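PDB 5H2Q: phosphodiesterase from Trypanosoma brucei brucei, which belongs to the cyclic nucleotide phosphodiesterase family of the HD superfamily and has an all-helical fold that holds zinc and magnesium ions. Local coordinates for residues D242-N245 with V246-F250; I295-I298 with D299-A303; W319-D322 with R323-N327. All blocks are in the same frame, centred on the assembly; numbering follows the deposited sequence.

Contact 1 (D242-N245 with V246-F250); sequences DISN and VTKPF. With ZN (zinc ion), chain C; LLI ((4~{a}~{S},8~{a}~{R})-2-cycloheptyl-4-[4-methoxy-3-[2-(2-oxidanylideneimidazolidin-1-yl)ethoxy]phenyl]-4~{a},5,8,8~{a}-tetrahydrophthalazin-1-one), chain E.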
loop_
_atom_site.group_PDB
_atom_site.type_symbol
_atom_site.label_atom_id
_atom_site.label_comp_id
_atom_site.label_asym_id
_atom_site.label_seq_id
_atom_site.Cartn_x
_atom_site.Cartn_y
_atom_site.Cartn_z
ATOM N N ASP A 242 0.477 -0.775 4.264
ATOM C CA ASP A 242 0.398 0.691 4.260
ATOM C C ASP A 242 1.178 1.338 5.396
ATOM O O ASP A 242 1.761 2.405 5.195
ATOM C CB ASP A 242 -1.053 1.137 4.300
ATOM C CG ASP A 242 -1.459 2.058 3.175
ATOM O OD1 ASP A 242 -0.549 2.548 2.441
ATOM O OD2 ASP A 242 -2.653 2.383 3.101
ATOM N N ILE A 243 1.204 0.693 6.576
ATOM C CA ILE A 243 1.923 1.255 7.724
ATOM C C ILE A 243 3.226 0.487 8.029
ATOM O O ILE A 243 3.764 0.587 9.139
ATOM C CB ILE A 243 1.022 1.434 8.966
ATOM C CG1 ILE A 243 0.503 0.080 9.543
ATOM C CG2 ILE A 243 -0.123 2.417 8.680
ATOM C CD1 ILE A 243 -0.323 0.289 10.930
ATOM N N SER A 244 3.760 -0.252 7.028
ATOM C CA SER A 244 4.973 -1.073 7.189
ATOM C C SER A 244 6.326 -0.330 7.118
ATOM O O SER A 244 7.350 -0.973 7.315
ATOM C CB SER A 244 4.998 -2.166 6.115
ATOM O OG SER A 244 5.214 -1.541 4.858
ATOM N N ASN A 245 6.370 0.980 6.813
ATOM C CA ASN A 245 7.666 1.676 6.703
ATOM C C ASN A 245 8.462 1.597 8.013
ATOM O O ASN A 245 9.686 1.565 7.987
ATOM C CB ASN A 245 7.494 3.145 6.320
ATOM C CG ASN A 245 6.797 3.459 5.014
ATOM O OD1 ASN A 245 6.250 4.556 4.876
ATOM N ND2 ASN A 245 6.827 2.555 4.019
ATOM N N VAL A 246 7.759 1.548 9.151
ATOM C CA VAL A 246 8.417 1.469 10.468
ATOM C C VAL A 246 9.021 0.071 10.761
ATOM O O VAL A 246 9.777 -0.051 11.728
ATOM C CB VAL A 246 7.481 1.944 11.611
ATOM C CG1 VAL A 246 7.016 3.376 11.365
ATOM C CG2 VAL A 246 6.289 1.006 11.761
ATOM N N THR A 247 8.675 -0.977 9.942
ATOM C CA THR A 247 9.126 -2.366 10.136
ATOM C C THR A 247 10.418 -2.686 9.358
ATOM O O THR A 247 10.942 -3.802 9.454
ATOM C CB THR A 247 8.013 -3.359 9.719
ATOM O OG1 THR A 247 7.919 -3.431 8.285
ATOM C CG2 THR A 247 6.657 -3.081 10.359
ATOM N N LYS A 248 10.924 -1.726 8.584
ATOM C CA LYS A 248 12.084 -1.905 7.709
ATOM C C LYS A 248 13.453 -1.619 8.355
ATOM O O LYS A 248 13.470 -0.976 9.411
ATOM C CB LYS A 248 11.899 -1.042 6.449
ATOM C CG LYS A 248 10.561 -1.257 5.702
ATOM C CD LYS A 248 10.225 -2.759 5.536
ATOM C CE LYS A 248 9.003 -3.020 4.697
ATOM N NZ LYS A 248 9.266 -2.668 3.273
ATOM N N PRO A 249 14.614 -1.965 7.714
ATOM C CA PRO A 249 15.917 -1.552 8.296
ATOM C C PRO A 249 15.953 -0.018 8.433
ATOM O O PRO A 249 15.265 0.671 7.669
ATOM C CB PRO A 249 16.942 -2.055 7.286
ATOM C CG PRO A 249 16.241 -3.190 6.558
ATOM C CD PRO A 249 14.811 -2.721 6.456
ATOM N N PHE A 250 16.691 0.517 9.436
ATOM C CA PHE A 250 16.653 1.954 9.753
ATOM C C PHE A 250 16.901 2.879 8.590
ATOM O O PHE A 250 16.110 3.801 8.417
ATOM C CB PHE A 250 17.583 2.336 10.923
ATOM C CG PHE A 250 17.283 3.724 11.460
ATOM C CD1 PHE A 250 16.207 3.942 12.315
ATOM C CD2 PHE A 250 18.069 4.813 11.099
ATOM C CE1 PHE A 250 15.915 5.229 12.790
ATOM C CE2 PHE A 250 17.782 6.095 11.578
ATOM C CZ PHE A 250 16.709 6.295 12.424
HETATM ZN ZN ZN C . -0.838 3.793 0.701
HETATM C C2 LLI E . 3.935 8.288 8.912
HETATM C C3 LLI E . 4.772 7.530 8.066
HETATM O O1 LLI E . 4.568 9.037 9.874
HETATM C C12 LLI E . -0.081 6.990 6.162
HETATM C C14 LLI E . -1.243 7.901 5.687
HETATM C C15 LLI E . -2.169 8.335 6.819
HETATM C C16 LLI E . -0.615 5.636 6.657
HETATM C C17 LLI E . -1.677 5.061 5.752
HETATM C C18 LLI E . -2.026 7.219 4.552
HETATM C C19 LLI E . -2.385 5.795 4.893
HETATM C C21 LLI E . -2.178 8.976 9.241
HETATM C C22 LLI E . -1.609 10.382 9.678
HETATM C C23 LLI E . -2.060 7.884 10.350
HETATM C C24 LLI E . -2.231 11.057 10.902
HETATM C C25 LLI E . -2.707 8.132 11.712
HETATM C C26 LLI E . -1.934 9.076 12.641
HETATM C C27 LLI E . -1.752 10.555 12.263
HETATM C C28 LLI E . 3.753 9.808 10.770
HETATM C C29 LLI E . 4.687 10.601 11.638
HETATM C C4 LLI E . 2.570 8.336 8.666
HETATM C C5 LLI E . 4.224 6.855 6.980
HETATM C C6 LLI E . 2.023 7.655 7.580
HETATM C C7 LLI E . 2.861 6.924 6.742
HETATM O O8 LLI E . 6.098 7.510 8.408
HETATM C C9 LLI E . 7.024 6.959 7.466
HETATM C C10 LLI E . 0.564 7.724 7.326
HETATM N N11 LLI E . -0.123 8.466 8.176
HETATM N N13 LLI E . -1.479 8.571 8.006
HETATM O O20 LLI E . -3.378 8.445 6.690
HETATM N N30 LLI E . 5.215 11.802 10.970
HETATM C C31 LLI E . 4.374 12.693 10.167
HETATM C C32 LLI E . 6.541 12.003 10.698
HETATM C C33 LLI E . 5.370 13.732 9.667
HETATM N N34 LLI E . 6.654 13.106 9.942
HETATM O O35 LLI E . 7.459 11.315 11.122
HETATM O O HOH W 1 -2.917 4.312 1.490
HETATM O O HOH W 2 7.507 -0.203 3.840
HETATM O O HOH W 3 -0.412 5.396 2.135
#
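Ser244 and Thr247 close a type I beta turn, in which the carbonyl oxygen of Ser244 is gripped twice by the residue three places on. Thr247 OG1 donates to Ser244 O at 2.7 Å, lying in the carbonyl plane on a lone pair, while Thr247 N reaches the same oxygen at 2.9 Å from above that plane. The hydroxyl can do this because chi1 of 75° sets OG1 between the backbone N and the carbonyl carbon of Thr247, next to its own N-H. Lys248 then folds back over the turn. Bends at chi2 and chi4 lay its CG, CD and CE against Ser244 O, with Lys248 CG 3.6 Å from that oxygen, and bring NZ to a water. This water donates to Ser244 OG and accepts from Asn245 ND2 and Lys248 NZ, so three side chains share it. Ser244 OG also bonds to Gly241 O and Lys248 NZ to Thr99 OG1, while the other amide atom of Asn245, OD1, bonds to Tyr87 OH. Val246, its chi1 at -58°, turns the methyl CG2 back to Ile243 O at 3.7 Å. Ile243, just before the turn, and Asn245, within it, border LLI: Ile243 CG2 lies 3.8 Å from LLI C16, and Asn245 OD1 lies 3.6 Å from LLI C9. Asp242, at the end of its helix, binds zinc through OD1 at 2.2 Å. Its second oxygen, OD2, accepts from a water that is itself a zinc ligand, which ties both carboxylate oxygens to the metal shell. The His92, His128, Asp129 and Asp242 set is the metal site expected of the HD superfamily; here its last aspartate leads directly into a type I turn that borders the ligand pocket.

Contact 2 (I295-I298 with D299-A303); sequences IGFI and DFVAA. With LLI ((4~{a}~{S},8~{a}~{R})-2-cycloheptyl-4-[4-methoxy-3-[2-(2-oxidanylideneimidazolidin-1-yl)ethoxy]phenyl]-4~{a},5,8,8~{a}-tetrahydrophthalazin-1-one), chain E.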
loop_
_atom_site.group_PDB
_atom_site.type_symbol
_atom_site.label_atom_id
_atom_site.label_comp_id
_atom_site.label_asym_id
_atom_site.label_seq_id
_atom_site.Cartn_x
_atom_site.Cartn_y
_atom_site.Cartn_z
ATOM N N ILE A 295 8.263 8.336 16.593
ATOM C CA ILE A 295 7.934 7.728 17.888
ATOM C C ILE A 295 6.415 7.773 18.148
ATOM O O ILE A 295 5.844 6.776 18.589
ATOM C CB ILE A 295 8.750 8.374 19.044
ATOM C CG1 ILE A 295 10.247 8.054 18.884
ATOM C CG2 ILE A 295 8.239 7.886 20.409
ATOM C CD1 ILE A 295 11.206 8.920 19.726
ATOM N N GLY A 296 5.791 8.921 17.869
ATOM C CA GLY A 296 4.354 9.107 18.041
ATOM C C GLY A 296 3.574 8.136 17.178
ATOM O O GLY A 296 2.609 7.523 17.639
ATOM N N PHE A 297 3.987 8.031 15.907
ATOM C CA PHE A 297 3.390 7.137 14.914
ATOM C C PHE A 297 3.495 5.672 15.367
ATOM O O PHE A 297 2.493 4.961 15.381
ATOM C CB PHE A 297 4.031 7.353 13.530
ATOM C CG PHE A 297 3.394 6.537 12.426
ATOM C CD1 PHE A 297 2.039 6.669 12.129
ATOM C CD2 PHE A 297 4.151 5.643 11.675
ATOM C CE1 PHE A 297 1.448 5.902 11.115
ATOM C CE2 PHE A 297 3.560 4.880 10.660
ATOM C CZ PHE A 297 2.213 5.020 10.385
ATOM N N ILE A 298 4.672 5.267 15.834
ATOM C CA ILE A 298 4.884 3.917 16.368
ATOM C C ILE A 298 4.028 3.660 17.640
ATOM O O ILE A 298 3.237 2.713 17.668
ATOM C CB ILE A 298 6.394 3.672 16.568
ATOM C CG1 ILE A 298 7.086 3.516 15.196
ATOM C CG2 ILE A 298 6.666 2.455 17.468
ATOM C CD1 ILE A 298 8.588 3.767 15.146
ATOM N N ASP A 299 4.117 4.566 18.656
ATOM C CA ASP A 299 3.415 4.379 19.928
ATOM C C ASP A 299 1.910 4.294 19.850
ATOM O O ASP A 299 1.330 3.412 20.483
ATOM C CB ASP A 299 3.810 5.484 20.931
ATOM C CG ASP A 299 5.227 5.363 21.468
ATOM O OD1 ASP A 299 5.884 4.335 21.198
ATOM O OD2 ASP A 299 5.668 6.282 22.182
ATOM N N PHE A 300 1.273 5.207 19.117
ATOM C CA PHE A 300 -0.181 5.280 19.034
ATOM C C PHE A 300 -0.780 4.570 17.835
ATOM O O PHE A 300 -1.999 4.364 17.806
ATOM C CB PHE A 300 -0.642 6.748 19.085
ATOM C CG PHE A 300 -0.299 7.423 20.394
ATOM C CD1 PHE A 300 -1.127 7.286 21.503
ATOM C CD2 PHE A 300 0.883 8.147 20.533
ATOM C CE1 PHE A 300 -0.793 7.884 22.724
ATOM C CE2 PHE A 300 1.220 8.738 21.759
ATOM C CZ PHE A 300 0.378 8.603 22.844
ATOM N N VAL A 301 0.047 4.217 16.829
ATOM C CA VAL A 301 -0.504 3.534 15.657
ATOM C C VAL A 301 0.168 2.159 15.375
ATOM O O VAL A 301 -0.472 1.130 15.577
ATOM C CB VAL A 301 -0.549 4.430 14.377
ATOM C CG1 VAL A 301 -1.188 3.689 13.207
ATOM C CG2 VAL A 301 -1.299 5.735 14.637
ATOM N N ALA A 302 1.413 2.167 14.868
ATOM C CA ALA A 302 2.129 0.993 14.349
ATOM C C ALA A 302 2.406 -0.120 15.357
ATOM O O ALA A 302 2.018 -1.268 15.101
ATOM C CB ALA A 302 3.418 1.421 13.675
ATOM N N ALA A 303 3.065 0.194 16.487
ATOM C CA ALA A 303 3.387 -0.815 17.498
ATOM C C ALA A 303 2.146 -1.551 18.035
ATOM O O ALA A 303 2.149 -2.788 17.916
ATOM C CB ALA A 303 4.238 -0.232 18.625
HETATM C C2 LLI E . 3.935 8.288 8.912
HETATM C C3 LLI E . 4.772 7.530 8.066
HETATM O O1 LLI E . 4.568 9.037 9.874
HETATM C C12 LLI E . -0.081 6.990 6.162
HETATM C C14 LLI E . -1.243 7.901 5.687
HETATM C C15 LLI E . -2.169 8.335 6.819
HETATM C C16 LLI E . -0.615 5.636 6.657
HETATM C C17 LLI E . -1.677 5.061 5.752
HETATM C C18 LLI E . -2.026 7.219 4.552
HETATM C C19 LLI E . -2.385 5.795 4.893
HETATM C C21 LLI E . -2.178 8.976 9.241
HETATM C C22 LLI E . -1.609 10.382 9.678
HETATM C C23 LLI E . -2.060 7.884 10.350
HETATM C C24 LLI E . -2.231 11.057 10.902
HETATM C C25 LLI E . -2.707 8.132 11.712
HETATM C C26 LLI E . -1.934 9.076 12.641
HETATM C C27 LLI E . -1.752 10.555 12.263
HETATM C C28 LLI E . 3.753 9.808 10.770
HETATM C C29 LLI E . 4.687 10.601 11.638
HETATM C C4 LLI E . 2.570 8.336 8.666
HETATM C C5 LLI E . 4.224 6.855 6.980
HETATM C C6 LLI E . 2.023 7.655 7.580
HETATM C C7 LLI E . 2.861 6.924 6.742
HETATM O O8 LLI E . 6.098 7.510 8.408
HETATM C C9 LLI E . 7.024 6.959 7.466
HETATM C C10 LLI E . 0.564 7.724 7.326
HETATM N N11 LLI E . -0.123 8.466 8.176
HETATM N N13 LLI E . -1.479 8.571 8.006
HETATM O O20 LLI E . -3.378 8.445 6.690
HETATM N N30 LLI E . 5.215 11.802 10.970
HETATM C C31 LLI E . 4.374 12.693 10.167
HETATM C C32 LLI E . 6.541 12.003 10.698
HETATM C C33 LLI E . 5.370 13.732 9.667
HETATM N N34 LLI E . 6.654 13.106 9.942
HETATM O O35 LLI E . 7.459 11.315 11.122
#
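Nearly equal first torsions, chi1 -176° in Phe297 and -177° in Val301, stand CG of the one and CG1 of the other anti to their backbone N atoms and bring ring and methyl together, Val301 CG1 lying obliquely to Phe297 CE1 at 4.0 Å. The same setting swings the Phe297 ring out from helix 290-312 to lie flat against the phenyl ring of LLI. LLI C2 sits 3.7 Å above the Phe297 plane, over its centre, and Phe297 CE1 comes within 3.6 Å of LLI C4. The other branch of Val301, CG2, meets the cycloheptyl ring at LLI C26. The turn that carries Val301 is widened. Phe297 O accepts from Val301 N at 2.9 Å and from Ala302 N at 3.0 Å, the two donors arriving from opposite faces of the carbonyl plane, and Ala303 N binds Ile298 O in the same five-residue step. On the helix flank Ile298 CG2 packs on Ala303 CB at 3.8 Å. Farther round, Ile295 and Asp299 run side by side, the methyl CG2 of Ile295 being 3.5 Å from Asp299 OD2, while Asp299 OD1 forms a salt bridge with Arg328 NE of helix 318-334. From this stretch LLI receives apolar contacts, an aromatic face and a valine methyl; its hydrogen bonds come from Gln294 NE2 and Thr261 OG1, while the carbonyls of Phe297 and Ile298 are engaged by backbone N-H groups.

Contact 3 (W319-D322 with R323-N327); sequences WTVD and RTKSN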
loop_
_atom_site.group_PDB
_atom_site.type_symbol
_atom_site.label_atom_id
_atom_site.label_comp_id
_atom_site.label_asym_id
_atom_site.label_seq_id
_atom_site.Cartn_x
_atom_site.Cartn_y
_atom_site.Cartn_z
ATOM N N TRP A 319 8.727 -10.506 13.349
ATOM C CA TRP A 319 9.837 -9.617 12.994
ATOM C C TRP A 319 9.398 -8.145 12.864
ATOM O O TRP A 319 10.238 -7.243 13.041
ATOM C CB TRP A 319 10.555 -10.086 11.709
ATOM C CG TRP A 319 9.964 -9.541 10.426
ATOM C CD1 TRP A 319 10.178 -8.304 9.888
ATOM C CD2 TRP A 319 9.057 -10.214 9.537
ATOM N NE1 TRP A 319 9.443 -8.154 8.733
ATOM C CE2 TRP A 319 8.771 -9.321 8.477
ATOM C CE3 TRP A 319 8.468 -11.494 9.522
ATOM C CZ2 TRP A 319 7.923 -9.667 7.411
ATOM C CZ3 TRP A 319 7.621 -11.834 8.470
ATOM C CH2 TRP A 319 7.343 -10.922 7.439
ATOM N N THR A 320 8.122 -7.922 12.459
ATOM C CA THR A 320 7.553 -6.571 12.254
ATOM C C THR A 320 7.554 -5.829 13.600
ATOM O O THR A 320 7.964 -4.672 13.661
ATOM C CB THR A 320 6.157 -6.594 11.606
ATOM O OG1 THR A 320 5.221 -7.254 12.441
ATOM C CG2 THR A 320 6.145 -7.174 10.189
ATOM N N VAL A 321 7.157 -6.538 14.677
ATOM C CA VAL A 321 7.164 -6.040 16.065
ATOM C C VAL A 321 8.619 -5.686 16.478
ATOM O O VAL A 321 8.872 -4.568 16.947
ATOM C CB VAL A 321 6.510 -7.065 17.040
ATOM C CG1 VAL A 321 6.668 -6.635 18.500
ATOM C CG2 VAL A 321 5.040 -7.299 16.704
ATOM N N ASP A 322 9.570 -6.620 16.263
ATOM C CA ASP A 322 10.981 -6.441 16.620
ATOM C C ASP A 322 11.650 -5.246 15.936
ATOM O O ASP A 322 12.373 -4.493 16.598
ATOM C CB ASP A 322 11.803 -7.728 16.347
ATOM C CG ASP A 322 11.317 -9.022 16.991
ATOM O OD1 ASP A 322 10.449 -8.957 17.890
ATOM O OD2 ASP A 322 11.799 -10.102 16.583
ATOM N N ARG A 323 11.463 -5.100 14.605
ATOM C CA ARG A 323 12.098 -4.014 13.862
ATOM C C ARG A 323 11.527 -2.650 14.206
ATOM O O ARG A 323 12.281 -1.685 14.207
ATOM C CB ARG A 323 12.059 -4.256 12.365
ATOM C CG ARG A 323 13.429 -4.080 11.735
ATOM C CD ARG A 323 14.185 -5.399 11.716
ATOM N NE ARG A 323 14.620 -5.763 10.372
ATOM C CZ ARG A 323 13.807 -6.135 9.385
ATOM N NH1 ARG A 323 12.493 -6.174 9.575
ATOM N NH2 ARG A 323 14.297 -6.442 8.197
ATOM N N THR A 324 10.220 -2.594 14.538
ATOM C CA THR A 324 9.472 -1.392 14.940
ATOM C C THR A 324 10.108 -0.827 16.221
ATOM O O THR A 324 10.411 0.369 16.259
ATOM C CB THR A 324 7.947 -1.720 15.022
ATOM O OG1 THR A 324 7.455 -1.996 13.703
ATOM C CG2 THR A 324 7.112 -0.598 15.612
ATOM N N LYS A 325 10.375 -1.709 17.225
ATOM C CA LYS A 325 11.027 -1.389 18.507
ATOM C C LYS A 325 12.475 -0.915 18.280
ATOM O O LYS A 325 12.903 0.059 18.901
ATOM C CB LYS A 325 11.021 -2.619 19.431
ATOM C CG LYS A 325 9.928 -2.635 20.491
ATOM C CD LYS A 325 8.616 -3.247 19.999
ATOM C CE LYS A 325 7.817 -3.900 21.106
ATOM N NZ LYS A 325 8.373 -5.226 21.498
ATOM N N SER A 326 13.210 -1.590 17.377
ATOM C CA SER A 326 14.598 -1.289 17.002
ATOM C C SER A 326 14.734 0.113 16.409
ATOM O O SER A 326 15.701 0.823 16.704
ATOM C CB SER A 326 15.093 -2.302 15.976
ATOM O OG SER A 326 16.445 -2.064 15.615
ATOM N N ASN A 327 13.782 0.480 15.531
ATOM C CA ASN A 327 13.744 1.792 14.904
ATOM C C ASN A 327 13.257 2.827 15.914
ATOM O O ASN A 327 13.757 3.951 15.899
ATOM C CB ASN A 327 12.853 1.772 13.653
ATOM C CG ASN A 327 13.412 0.954 12.506
ATOM O OD1 ASN A 327 14.627 0.911 12.253
ATOM N ND2 ASN A 327 12.528 0.369 11.706
#
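Arg323 brings its NH1 to the edge of the Trp319 indole, near the ring plane, with NH1 3.2 Å from Trp319 CD1. The ring and guanidinium planes stand 75° apart, so the two groups do not stack. The indole reaches this place with chi1 at 88°, its CG lying between the backbone N and the carbonyl carbon, while the arginine chain bends at chi2 and chi3 to come back one helical turn. Beneath them Arg323 N donates to Trp319 O at 2.9 Å. On the next carbonyl, Thr320 O takes two donors from Thr324: the hydroxyl OG1 at 2.7 Å and the backbone N at 3.2 Å, from opposite faces of the carbonyl plane. The hydroxyl bond returns the side chain to the carbonyl four residues back, as serines and threonines often do within helices. Val321 and Lys325 lie alongside one another on another flank. Lys325 bends at chi2 and chi4, so that CE and NZ run beside the methyl CG1 of Val321, Val321 CG1 to Lys325 NZ being 3.7 Å. Further backbone bonds, Lys325 N to Val321 O and Ser326 N to Asp322 O, continue the helical repeat.

In the second shell Arg323 NH2 forms a salt bridge with Asp30, which fixes the far end of the guanidinium, and Ile29 packs on both Trp319 and Arg323. Thr320 OG1 is bonded to Met317 O and Asp322 OD1 to Gln318 NE2, each just upstream. Outward from these, helix 318-334 lies against several neighbours: Trp319 meets Thr102 and Thr320 meets Phe103 of helix 90-105, Val321 packs on Gln307 and Val310 of helix 290-312, and Asn327 rests on Phe250 and Ser253 of helix 250-274.

The three contacts follow one another in series along the chain, none nesting or crossing. Contact 1 is the turn within the loop that joins helix 227-242 to helix 250-274; contacts 2 and 3 close no loop, being local turns inside helix 290-312 and helix 318-334, which are consecutive in the chain. Val246 of contact 1 packs its CG2 on Ala302 CB of contact 2 at 3.5 Å, and both contacts face LLI. Asn327 ND2 of contact 3 probably hydrogen-bonds the carbonyls of Val246 and Lys248. Ile298 CG2 meets Thr324 CG2 at 3.6 Å, joining contacts 2 and 3. Together these three links tie the metal-side loop to both C-terminal helices and the helices to each other.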